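Local atomic coordinates of MmcQ/YjbR family DNA-binding protein (Pseudomonas syringae pv. tomato, PDB entry 3H9X), a protein that probably binds DNA through a "double wing" motif, although its precise cellular role is not established. Residues Tyr9-Lys12 / Lys13-Lys17. Sequence-based numbering, arbitrary orientation.
Sequences YAQK and KYDTK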
ATOM      1  N   TYR A   9     -10.059  -0.755  -7.972  1.00 45.45           N
ATOM      2  CA  TYR A   9      -9.365   0.235  -8.779  1.00 45.08           C
ATOM      3  C   TYR A   9      -8.176  -0.383  -9.519  1.00 45.96           C
ATOM      4  O   TYR A   9      -7.942  -0.077 -10.680  1.00 41.57           O
ATOM      5  CB  TYR A   9      -8.923   1.407  -7.901  1.00 39.86           C
ATOM      6  CG  TYR A   9      -8.039   2.413  -8.607  1.00 48.66           C
ATOM      7  CD1 TYR A   9      -6.656   2.273  -8.605  1.00 48.52           C
ATOM      8  CD2 TYR A   9      -8.580   3.528  -9.241  1.00 50.78           C
ATOM      9  CE1 TYR A   9      -5.837   3.220  -9.206  1.00 51.43           C
ATOM     10  CE2 TYR A   9      -7.763   4.481  -9.849  1.00 50.98           C
ATOM     11  CZ  TYR A   9      -6.400   4.320  -9.824  1.00 49.22           C
ATOM     12  OH  TYR A   9      -5.591   5.259 -10.413  1.00 67.17           O
ATOM     13  N   ALA A  10      -7.446  -1.268  -8.849  1.00 47.98           N
ATOM     14  CA  ALA A  10      -6.285  -1.921  -9.448  1.00 55.08           C
ATOM     15  C   ALA A  10      -6.675  -2.800 -10.625  1.00 57.24           C
ATOM     16  O   ALA A  10      -5.986  -2.821 -11.646  1.00 57.31           O
ATOM     17  CB  ALA A  10      -5.558  -2.757  -8.410  1.00 55.95           C
ATOM     18  N   GLN A  11      -7.777  -3.531 -10.469  1.00 60.68           N
ATOM     19  CA  GLN A  11      -8.284  -4.427 -11.505  1.00 63.27           C
ATOM     20  C   GLN A  11      -8.684  -3.659 -12.771  1.00 69.20           C
ATOM     21  O   GLN A  11      -8.457  -4.125 -13.892  1.00 71.66           O
ATOM     22  CB  GLN A  11      -9.485  -5.207 -10.961  1.00 63.45           C
ATOM     23  CG  GLN A  11     -10.255  -6.028 -11.999  1.00 69.40           C
ATOM     24  CD  GLN A  11      -9.397  -7.075 -12.694  1.00 66.20           C
ATOM     25  OE1 GLN A  11      -8.797  -7.929 -12.044  1.00 63.50           O
ATOM     26  NE2 GLN A  11      -9.343  -7.016 -14.024  1.00 64.07           N
ATOM     27  N   LYS A  12      -9.265  -2.476 -12.594  1.00 66.89           N
ATOM     28  CA  LYS A  12      -9.686  -1.679 -13.736  1.00 63.83           C
ATOM     29  C   LYS A  12      -8.566  -0.830 -14.334  1.00 62.63           C
ATOM     30  O   LYS A  12      -8.309  -0.904 -15.529  1.00 61.79           O
ATOM     31  CB  LYS A  12     -10.860  -0.780 -13.338  1.00 66.84           C
ATOM     32  CG  LYS A  12     -12.004  -1.507 -12.651  1.00 68.18           C
ATOM     33  CD  LYS A  12     -12.654  -2.561 -13.544  1.00 72.75           C
ATOM     34  CE  LYS A  12     -13.458  -1.934 -14.679  1.00 76.33           C
ATOM     35  NZ  LYS A  12     -14.176  -2.950 -15.503  1.00 58.69           N
ATOM     36  N   LYS A  13      -7.904  -0.030 -13.505  1.00 63.45           N
ATOM     37  CA  LYS A  13      -6.837   0.841 -13.986  1.00 63.62           C
ATOM     38  C   LYS A  13      -5.561   0.141 -14.383  1.00 63.11           C
ATOM     39  O   LYS A  13      -4.701   0.751 -15.009  1.00 69.26           O
ATOM     40  CB  LYS A  13      -6.486   1.905 -12.943  1.00 63.23           C
ATOM     41  CG  LYS A  13      -7.290   3.201 -13.052  1.00 75.30           C
ATOM     42  CD  LYS A  13      -6.811   4.117 -14.178  1.00 74.15           C
ATOM     43  CE  LYS A  13      -5.450   4.718 -13.868  1.00 63.93           C
ATOM     44  NZ  LYS A  13      -4.444   3.644 -13.699  1.00 60.64           N
ATOM     45  N   TYR A  14      -5.417  -1.127 -14.025  1.00 58.46           N
ATOM     46  CA  TYR A  14      -4.191  -1.834 -14.366  1.00 49.63           C
ATOM     47  C   TYR A  14      -4.460  -3.248 -14.827  1.00 53.94           C
ATOM     48  O   TYR A  14      -3.557  -3.928 -15.299  1.00 49.27           O
ATOM     49  CB  TYR A  14      -3.233  -1.859 -13.165  1.00 46.25           C
ATOM     50  CG  TYR A  14      -2.817  -0.483 -12.679  1.00 39.54           C
ATOM     51  CD1 TYR A  14      -1.942   0.304 -13.414  1.00 43.61           C
ATOM     52  CD2 TYR A  14      -3.352   0.051 -11.516  1.00 40.04           C
ATOM     53  CE1 TYR A  14      -1.615   1.601 -13.002  1.00 46.55           C
ATOM     54  CE2 TYR A  14      -3.036   1.336 -11.093  1.00 38.88           C
ATOM     55  CZ  TYR A  14      -2.172   2.112 -11.838  1.00 47.19           C
ATOM     56  OH  TYR A  14      -1.894   3.404 -11.427  1.00 54.87           O
ATOM     57  N   ASP A  15      -5.702  -3.696 -14.691  1.00 61.22           N
ATOM     58  CA  ASP A  15      -6.056  -5.045 -15.112  1.00 67.90           C
ATOM     59  C   ASP A  15      -5.165  -6.084 -14.417  1.00 68.02           C
ATOM     60  O   ASP A  15      -4.716  -7.048 -15.030  1.00 60.66           O
ATOM     61  CB  ASP A  15      -5.903  -5.148 -16.628  1.00 77.66           C
ATOM     62  CG  ASP A  15      -6.737  -6.257 -17.221  1.00 86.88           C
ATOM     63  OD1 ASP A  15      -6.346  -7.437 -17.090  1.00 85.45           O
ATOM     64  OD2 ASP A  15      -7.795  -5.940 -17.808  1.00 94.27           O
ATOM     65  N   THR A  16      -4.932  -5.876 -13.126  1.00 74.69           N
ATOM     66  CA  THR A  16      -4.102  -6.764 -12.314  1.00 72.21           C
ATOM     67  C   THR A  16      -4.963  -7.569 -11.348  1.00 71.21           C
ATOM     68  O   THR A  16      -5.857  -7.018 -10.703  1.00 75.78           O
ATOM     69  CB  THR A  16      -3.085  -5.964 -11.461  1.00 73.66           C
ATOM     70  OG1 THR A  16      -2.265  -5.150 -12.311  1.00 77.52           O
ATOM     71  CG2 THR A  16      -2.206  -6.906 -10.661  1.00 73.50           C
ATOM     72  N   LYS A  17      -4.689  -8.869 -11.246  1.00 70.06           N
ATOM     73  CA  LYS A  17      -5.430  -9.736 -10.329  1.00 66.39           C
ATOM     74  C   LYS A  17      -4.626  -9.862  -9.034  1.00 59.71           C
ATOM     75  O   LYS A  17      -3.429 -10.140  -9.064  1.00 50.43           O
ATOM     76  CB  LYS A  17      -5.686 -11.112 -10.974  1.00 71.44           C
ATOM     77  CG  LYS A  17      -5.219 -12.347 -10.176  1.00 84.03           C
ATOM     78  CD  LYS A  17      -3.725 -12.667 -10.402  1.00 83.70           C
ATOM     79  CE  LYS A  17      -3.199 -13.752  -9.449  1.00 72.23           C
ATOM     80  NZ  LYS A  17      -4.002 -15.015  -9.441  1.00 64.75           N
TER
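Lys13 N donates to Tyr9 O at 2.8 Å, a nearly straight bond with an angle of 160° at the hydrogen. This is a regular i to i+4 helix bond. One residue on, Tyr14 N reaches Ala10 O at 3.0 Å, but the bond is weak and bent to 128°. The chain leaves helical geometry at Tyr14. Asp15 then takes positive phi and psi, in the left-handed helical region, and leads into the extended Thr16 and Lys17.

The side chains of Tyr9 and Lys13 run side by side in the same direction. Chi1 of 173° sets Tyr9 CG opposite the backbone N and next to the carbonyl carbon, which lays the ring alongside the Lys13 side chain. Lys13 CG sits over one face of this ring, 3.8 Å from its centroid, in a CH-pi contact. The lysine chain then bends at every later torsion, and its CE curls round to 3.5 Å from Tyr9 OH. The Tyr14 ring approaches Tyr9 obliquely, with CE2 3.9 Å from Tyr9 CE1.

Helix 102-115 receives both tyrosines. His106 stacks on Tyr9, Phe113 meets the Tyr14 ring, and Glu110 accepts a hydrogen bond from Tyr14 OH. A hydrogen bond between Thr16 OG1 and Tyr40 OH ties the loop after helix 3-13 to strand 39-47 of the antiparallel sheet.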